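Local coordinates for NTF2 fold protein loop-helix-loop design NT-9 (Synthetic construct, PDB 6W90) that is a computationally designed protein with an NTF2-like fold whose interior pocket holds a bound phospholipid, with no natural function established, at residues Leu58-Met61 with Gln62-Ser66; Pro118-Lys121 with Lys122-Gln125. All coordinates share one frame; numbering follows the deposited sequence.

Contact 1. Residues Leu58-Met61 with Gln62-Ser66. With 3PE (1,2-Distearoyl-sn-glycerophosphoethanolamine), chain B.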
loop_
_atom_site.group_PDB
_atom_site.type_symbol
_atom_site.label_atom_id
_atom_site.label_comp_id
_atom_site.label_asym_id
_atom_site.label_seq_id
_atom_site.Cartn_x
_atom_site.Cartn_y
_atom_site.Cartn_z
ATOM N N LEU A 58 1.984 -0.267 -9.554
ATOM C CA LEU A 58 2.917 -1.119 -8.824
ATOM C C LEU A 58 4.356 -0.890 -9.284
ATOM O O LEU A 58 5.260 -0.876 -8.444
ATOM C CB LEU A 58 2.468 -2.569 -8.971
ATOM C CG LEU A 58 1.107 -2.865 -8.334
ATOM C CD1 LEU A 58 0.656 -4.245 -8.804
ATOM C CD2 LEU A 58 1.203 -2.806 -6.795
ATOM N N ASP A 59 4.582 -0.607 -10.574
ATOM C CA ASP A 59 5.918 -0.233 -11.027
ATOM C C ASP A 59 6.412 1.031 -10.325
ATOM O O ASP A 59 7.607 1.164 -10.021
ATOM C CB ASP A 59 5.937 0.015 -12.532
ATOM C CG ASP A 59 5.776 -1.242 -13.350
ATOM O OD1 ASP A 59 5.957 -2.352 -12.817
ATOM O OD2 ASP A 59 5.483 -1.108 -14.557
ATOM N N ALA A 60 5.509 1.985 -10.087
ATOM C CA ALA A 60 5.906 3.242 -9.467
ATOM C C ALA A 60 6.339 3.010 -8.026
ATOM O O ALA A 60 7.331 3.594 -7.572
ATOM C CB ALA A 60 4.765 4.252 -9.552
ATOM N N MET A 61 5.636 2.125 -7.309
ATOM C CA MET A 61 6.064 1.732 -5.967
ATOM C C MET A 61 7.445 1.091 -5.968
ATOM O O MET A 61 8.238 1.323 -5.050
ATOM C CB MET A 61 5.075 0.741 -5.354
ATOM C CG MET A 61 3.725 1.326 -5.145
ATOM S SD MET A 61 2.653 0.144 -4.355
ATOM C CE MET A 61 3.356 0.287 -2.741
ATOM N N GLN A 62 7.747 0.253 -6.964
ATOM C CA GLN A 62 9.069 -0.364 -7.015
ATOM C C GLN A 62 10.158 0.696 -7.074
ATOM O O GLN A 62 11.207 0.565 -6.436
ATOM C CB GLN A 62 9.193 -1.298 -8.222
ATOM C CG GLN A 62 10.633 -1.781 -8.516
ATOM C CD GLN A 62 10.759 -2.550 -9.838
ATOM O OE1 GLN A 62 9.789 -2.671 -10.601
ATOM N NE2 GLN A 62 11.952 -3.082 -10.104
ATOM N N GLU A 63 9.931 1.758 -7.833
ATOM C CA GLU A 63 10.992 2.746 -7.952
ATOM C C GLU A 63 11.035 3.656 -6.730
ATOM O O GLU A 63 12.123 3.983 -6.244
ATOM C CB GLU A 63 10.828 3.559 -9.232
ATOM C CG GLU A 63 12.094 4.315 -9.581
ATOM C CD GLU A 63 12.254 4.501 -11.063
ATOM O OE1 GLU A 63 13.138 5.286 -11.474
ATOM O OE2 GLU A 63 11.482 3.863 -11.812
ATOM N N TRP A 64 9.868 4.045 -6.203
ATOM C CA TRP A 64 9.830 4.914 -5.029
ATOM C C TRP A 64 10.487 4.279 -3.819
ATOM O O TRP A 64 10.943 4.981 -2.906
ATOM C CB TRP A 64 8.391 5.249 -4.655
ATOM C CG TRP A 64 7.778 6.345 -5.467
ATOM C CD1 TRP A 64 8.430 7.374 -6.086
ATOM C CD2 TRP A 64 6.381 6.536 -5.740
ATOM N NE1 TRP A 64 7.529 8.191 -6.727
ATOM C CE2 TRP A 64 6.265 7.702 -6.529
ATOM C CE3 TRP A 64 5.220 5.837 -5.394
ATOM C CZ2 TRP A 64 5.038 8.181 -6.979
ATOM C CZ3 TRP A 64 4.004 6.315 -5.840
ATOM C CH2 TRP A 64 3.923 7.477 -6.626
ATOM N N ALA A 65 10.564 2.964 -3.789
ATOM C CA ALA A 65 11.074 2.319 -2.596
ATOM C C ALA A 65 12.543 2.624 -2.366
ATOM O O ALA A 65 13.021 2.569 -1.224
ATOM C CB ALA A 65 10.858 0.817 -2.704
ATOM N N SER A 66 13.297 2.916 -3.411
ATOM C CA SER A 66 14.710 3.131 -3.148
ATOM C C SER A 66 14.953 4.480 -2.488
ATOM O O SER A 66 16.076 4.744 -2.046
ATOM C CB SER A 66 15.523 2.967 -4.432
ATOM O OG SER A 66 14.915 3.621 -5.511
HETATM P P 3PE B . 3.795 12.471 5.085
HETATM N N 3PE B . -0.533 12.916 5.574
HETATM O O11 3PE B . 3.761 11.210 4.026
HETATM O O12 3PE B . 4.469 12.047 6.363
HETATM O O13 3PE B . 2.229 12.843 5.498
HETATM O O14 3PE B . 4.411 13.733 4.483
HETATM C C11 3PE B . 1.529 11.981 6.358
HETATM C C12 3PE B . 0.219 12.635 6.781
HETATM C C1 3PE B . 3.219 11.454 2.756
HETATM C C2 3PE B . 3.436 10.254 1.821
HETATM C C3 3PE B . 3.149 9.004 2.657
HETATM O O31 3PE B . 2.978 7.877 1.849
HETATM O O32 3PE B . 5.159 8.026 1.352
HETATM C C31 3PE B . 4.129 7.483 1.160
HETATM C C32 3PE B . 4.036 6.345 0.151
HETATM C C33 3PE B . 5.393 5.748 -0.217
HETATM C C34 3PE B . 5.148 4.260 -0.463
HETATM C C35 3PE B . 6.281 3.605 -1.243
HETATM C C36 3PE B . 6.981 2.586 -0.338
HETATM C C37 3PE B . 6.185 1.280 -0.211
HETATM C C38 3PE B . 5.101 1.334 0.873
HETATM C C39 3PE B . 4.881 -0.033 1.540
HETATM C C3A 3PE B . 4.234 -1.046 0.587
HETATM C C3B 3PE B . 3.693 -2.272 1.332
HETATM C C3C 3PE B . 2.171 -2.182 1.465
HETATM C C3D 3PE B . 1.565 -3.512 1.915
HETATM C C3E 3PE B . 0.079 -3.303 2.230
HETATM C C3F 3PE B . -0.460 -4.448 3.098
HETATM C C3G 3PE B . -1.926 -4.197 3.475
HETATM C C3H 3PE B . -2.345 -4.867 4.792
HETATM C C3I 3PE B . -2.629 -6.365 4.648
HETATM O O21 3PE B . 2.551 10.363 0.743
HETATM O O22 3PE B . 4.198 10.480 -0.820
HETATM C C21 3PE B . 3.032 10.542 -0.575
HETATM C C22 3PE B . 2.002 10.824 -1.688
HETATM C C23 3PE B . 1.863 9.671 -2.694
HETATM C C24 3PE B . 1.093 8.472 -2.130
HETATM C C25 3PE B . 1.100 7.269 -3.088
HETATM C C26 3PE B . 0.787 6.019 -2.263
HETATM C C27 3PE B . 0.946 4.717 -3.049
HETATM C C28 3PE B . 0.720 3.500 -2.136
HETATM C C29 3PE B . -0.753 3.101 -1.918
HETATM C C2A 3PE B . -0.873 1.711 -1.261
HETATM C C2B 3PE B . -1.201 0.591 -2.250
HETATM C C2C 3PE B . -0.874 -0.784 -1.655
HETATM C C2D 3PE B . -0.474 -1.727 -2.788
HETATM C C2E 3PE B . -0.324 -3.170 -2.324
HETATM C C2F 3PE B . 1.072 -3.417 -1.760
#
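Ala60 and Trp64, one helical turn apart, form the dense part of this contact. The methyl CB of Ala60 lies over one face of the indole, 4.3 Å from Trp64 CZ3, and the carbonyl oxygen of Ala60 sits above that same ring system near its rim. This oxygen also takes the N-H of Trp64 in a nearly straight bond, Ala60 O to Trp64 N 2.9 Å. Because CG of Trp64 stands opposite its own carbonyl carbon (chi1 -81°), the indole folds back along the preceding turn, while its CZ3 reaches C25 of the lipid at 4.1 Å. With an alanine in place of Trp64, the Ala60 methyl and this acyl carbon would probably lose a shared apolar wall, and Leu127 of helix 121-129 would lose a partner. The i-to-i+4 hydrogen bonds, among them Glu63 N to Asp59 O, are those of an alpha-helix, in the C-terminal part of helix 54-64, which faces the lipid-filled interior of the NTF2-like fold. Met61 serves that inner side, its chain bent at chi3 (75°). Its CE meets C3A of one acyl chain at 3.7 Å, and SD lies near C2D of the other. The bond from Ala65 N to Met61 O is weak. The outer side is polar and looser. Exposed Asp59 forms a salt bridge with Lys28, and Gln62, whose N bonds to Leu58 O, stretches its side chain past Asp59 to Pro24. Beyond it, Glu63 O receives both the backbone N and OG of Ser66, the latter at 2.9 Å.

Contact 2. Residues Pro118-Lys121 with Lys122-Gln125. With 3PE (1,2-Distearoyl-sn-glycerophosphoethanolamine), chain B.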
loop_
_atom_site.group_PDB
_atom_site.type_symbol
_atom_site.label_atom_id
_atom_site.label_comp_id
_atom_site.label_asym_id
_atom_site.label_seq_id
_atom_site.Cartn_x
_atom_site.Cartn_y
_atom_site.Cartn_z
ATOM N N PRO A 118 -2.108 18.573 1.552
ATOM C CA PRO A 118 -2.265 19.496 0.419
ATOM C C PRO A 118 -1.068 19.605 -0.469
ATOM O O PRO A 118 -1.262 19.915 -1.653
ATOM C CB PRO A 118 -2.586 20.843 1.087
ATOM C CG PRO A 118 -3.161 20.438 2.380
ATOM C CD PRO A 118 -2.438 19.232 2.829
ATOM N N GLU A 119 0.142 19.390 0.018
ATOM C CA GLU A 119 1.302 19.597 -0.836
ATOM C C GLU A 119 1.619 18.384 -1.695
ATOM O O GLU A 119 2.525 18.463 -2.529
ATOM C CB GLU A 119 2.516 20.017 0.002
ATOM C CG GLU A 119 3.351 18.917 0.566
ATOM C CD GLU A 119 2.742 18.235 1.785
ATOM O OE1 GLU A 119 1.559 18.466 2.104
ATOM O OE2 GLU A 119 3.458 17.448 2.451
ATOM N N TYR A 120 0.889 17.282 -1.528
ATOM C CA TYR A 120 1.113 16.052 -2.294
ATOM C C TYR A 120 0.017 15.826 -3.343
ATOM O O TYR A 120 0.083 14.846 -4.097
ATOM C CB TYR A 120 1.259 14.837 -1.335
ATOM C CG TYR A 120 2.688 14.662 -0.784
ATOM C CD1 TYR A 120 3.739 14.438 -1.643
ATOM C CD2 TYR A 120 2.983 14.696 0.591
ATOM C CE1 TYR A 120 5.052 14.290 -1.182
ATOM C CE2 TYR A 120 4.305 14.536 1.063
ATOM C CZ TYR A 120 5.337 14.326 0.160
ATOM O OH TYR A 120 6.671 14.168 0.547
ATOM N N LYS A 121 -0.978 16.707 -3.429
ATOM C CA LYS A 121 -2.066 16.485 -4.380
ATOM C C LYS A 121 -1.544 16.396 -5.817
ATOM O O LYS A 121 -2.022 15.567 -6.601
ATOM C CB LYS A 121 -3.108 17.597 -4.245
ATOM C CG LYS A 121 -3.699 17.810 -2.843
ATOM C CD LYS A 121 -4.402 16.570 -2.430
ATOM C CE LYS A 121 -5.104 16.702 -1.075
ATOM N NZ LYS A 121 -6.211 17.604 -1.161
ATOM N N LYS A 122 -0.566 17.240 -6.185
ATOM C CA LYS A 122 -0.092 17.237 -7.570
ATOM C C LYS A 122 0.634 15.942 -7.897
ATOM O O LYS A 122 0.518 15.432 -9.016
ATOM C CB LYS A 122 0.820 18.428 -7.863
ATOM C CG LYS A 122 1.207 18.535 -9.332
ATOM C CD LYS A 122 -0.031 18.710 -10.241
ATOM C CE LYS A 122 0.294 18.541 -11.725
ATOM N NZ LYS A 122 1.011 19.723 -12.274
ATOM N N VAL A 123 1.339 15.374 -6.917
ATOM C CA VAL A 123 1.979 14.083 -7.101
ATOM C C VAL A 123 0.943 13.017 -7.417
ATOM O O VAL A 123 1.124 12.196 -8.323
ATOM C CB VAL A 123 2.775 13.717 -5.841
ATOM C CG1 VAL A 123 3.283 12.328 -5.957
ATOM C CG2 VAL A 123 3.921 14.666 -5.665
ATOM N N VAL A 124 -0.142 12.999 -6.650
ATOM C CA VAL A 124 -1.153 11.979 -6.865
ATOM C C VAL A 124 -1.877 12.229 -8.177
ATOM O O VAL A 124 -2.196 11.275 -8.893
ATOM C CB VAL A 124 -2.133 11.941 -5.686
ATOM C CG1 VAL A 124 -3.146 10.849 -5.900
ATOM C CG2 VAL A 124 -1.393 11.641 -4.373
ATOM N N GLN A 125 -2.190 13.492 -8.491
ATOM C CA GLN A 125 -2.798 13.782 -9.786
ATOM C C GLN A 125 -1.911 13.316 -10.934
ATOM O O GLN A 125 -2.405 12.709 -11.887
ATOM C CB GLN A 125 -3.092 15.274 -9.914
ATOM C CG GLN A 125 -3.810 15.594 -11.206
ATOM C CD GLN A 125 -4.502 16.898 -11.179
ATOM O OE1 GLN A 125 -5.599 17.038 -11.723
ATOM N NE2 GLN A 125 -3.857 17.894 -10.604
HETATM P P 3PE B . 3.795 12.471 5.085
HETATM N N 3PE B . -0.533 12.916 5.574
HETATM O O11 3PE B . 3.761 11.210 4.026
HETATM O O12 3PE B . 4.469 12.047 6.363
HETATM O O13 3PE B . 2.229 12.843 5.498
HETATM O O14 3PE B . 4.411 13.733 4.483
HETATM C C11 3PE B . 1.529 11.981 6.358
HETATM C C12 3PE B . 0.219 12.635 6.781
HETATM C C1 3PE B . 3.219 11.454 2.756
HETATM C C2 3PE B . 3.436 10.254 1.821
HETATM C C3 3PE B . 3.149 9.004 2.657
HETATM O O31 3PE B . 2.978 7.877 1.849
HETATM O O32 3PE B . 5.159 8.026 1.352
HETATM C C31 3PE B . 4.129 7.483 1.160
HETATM C C32 3PE B . 4.036 6.345 0.151
HETATM C C33 3PE B . 5.393 5.748 -0.217
HETATM C C34 3PE B . 5.148 4.260 -0.463
HETATM C C35 3PE B . 6.281 3.605 -1.243
HETATM C C36 3PE B . 6.981 2.586 -0.338
HETATM C C37 3PE B . 6.185 1.280 -0.211
HETATM C C38 3PE B . 5.101 1.334 0.873
HETATM C C39 3PE B . 4.881 -0.033 1.540
HETATM C C3A 3PE B . 4.234 -1.046 0.587
HETATM C C3B 3PE B . 3.693 -2.272 1.332
HETATM C C3C 3PE B . 2.171 -2.182 1.465
HETATM C C3D 3PE B . 1.565 -3.512 1.915
HETATM C C3E 3PE B . 0.079 -3.303 2.230
HETATM C C3F 3PE B . -0.460 -4.448 3.098
HETATM C C3G 3PE B . -1.926 -4.197 3.475
HETATM C C3H 3PE B . -2.345 -4.867 4.792
HETATM C C3I 3PE B . -2.629 -6.365 4.648
HETATM O O21 3PE B . 2.551 10.363 0.743
HETATM O O22 3PE B . 4.198 10.480 -0.820
HETATM C C21 3PE B . 3.032 10.542 -0.575
HETATM C C22 3PE B . 2.002 10.824 -1.688
HETATM C C23 3PE B . 1.863 9.671 -2.694
HETATM C C24 3PE B . 1.093 8.472 -2.130
HETATM C C25 3PE B . 1.100 7.269 -3.088
HETATM C C26 3PE B . 0.787 6.019 -2.263
HETATM C C27 3PE B . 0.946 4.717 -3.049
HETATM C C28 3PE B . 0.720 3.500 -2.136
HETATM C C29 3PE B . -0.753 3.101 -1.918
HETATM C C2A 3PE B . -0.873 1.711 -1.261
HETATM C C2B 3PE B . -1.201 0.591 -2.250
HETATM C C2C 3PE B . -0.874 -0.784 -1.655
HETATM C C2D 3PE B . -0.474 -1.727 -2.788
HETATM C C2E 3PE B . -0.324 -3.170 -2.324
HETATM C C2F 3PE B . 1.072 -3.417 -1.760
HETATM O O HOH W 1 -0.198 19.637 -4.350
HETATM O O HOH W 2 2.462 17.473 -5.061
#
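Tyr120 and Val123 supply the apolar side-chain contact: they lie alongside one another, pointing the same way, with CG2 of Val123 at the edge of the phenol ring, 4.0 Å from Tyr120 CD1. Glu119 CG lies over one face of that ring, offset to its rim, and Val124 packs on Tyr47 and Phe49 of strand 47-49. Two backbone hydrogen bonds link the segments. Val124 N reaches Tyr120 O at 3.2 Å, and Gln125 N reaches Lys121 O at 2.8 Å with an angle of 169° at the hydrogen. They mark the first turn of helix 121-129, where the loop that follows strand 108-114 winds into the C-terminal helix of this NTF2-fold design. Water extends the pattern backward. One molecule donates to Pro118 O and accepts from Lys122 N, and a second joins Glu119 O to Val123 N, at 2.7 Å from that oxygen, so two amides of the opening turn are met by solvent bridges. The tyrosine hydroxyl is hydrogen-bonded to Trp96 NE1. Lipid contacts come last. Tyr120 CG stands opposite its carbonyl carbon, beside the backbone N (chi1 -84°), which sets the second ring face against the ester carbonyl oxygen O22. CE2 of Tyr120 comes within 3.5 Å of the phosphate oxygen O14, and CG2 of the buried Val124 lies 4.2 Å from C23 of the lipid.

Overall arrangement
From the N terminus, the chain first passes through helices 6-22 and 24-35 and strands 36-37, 40-44 and 47-49 before contact 1, which lies in the C-terminal part of helix 54-64. The four long strands 70-79, 82-91, 94-105 and 108-114 intervene, and contact 2 then opens helix 121-129. Each contact is local and closes no more than a turn of chain; the two follow in series, neither nesting nor crossing. The centres of contacts 1 and 2 lie about 17 Å apart. The nearest atoms of contacts 1 and 2 are about 5 Å apart, without touching. Both touch the same phospholipid, and Leu127, farther along helix 121-129, packs on Ala60 and Trp64 of contact 1.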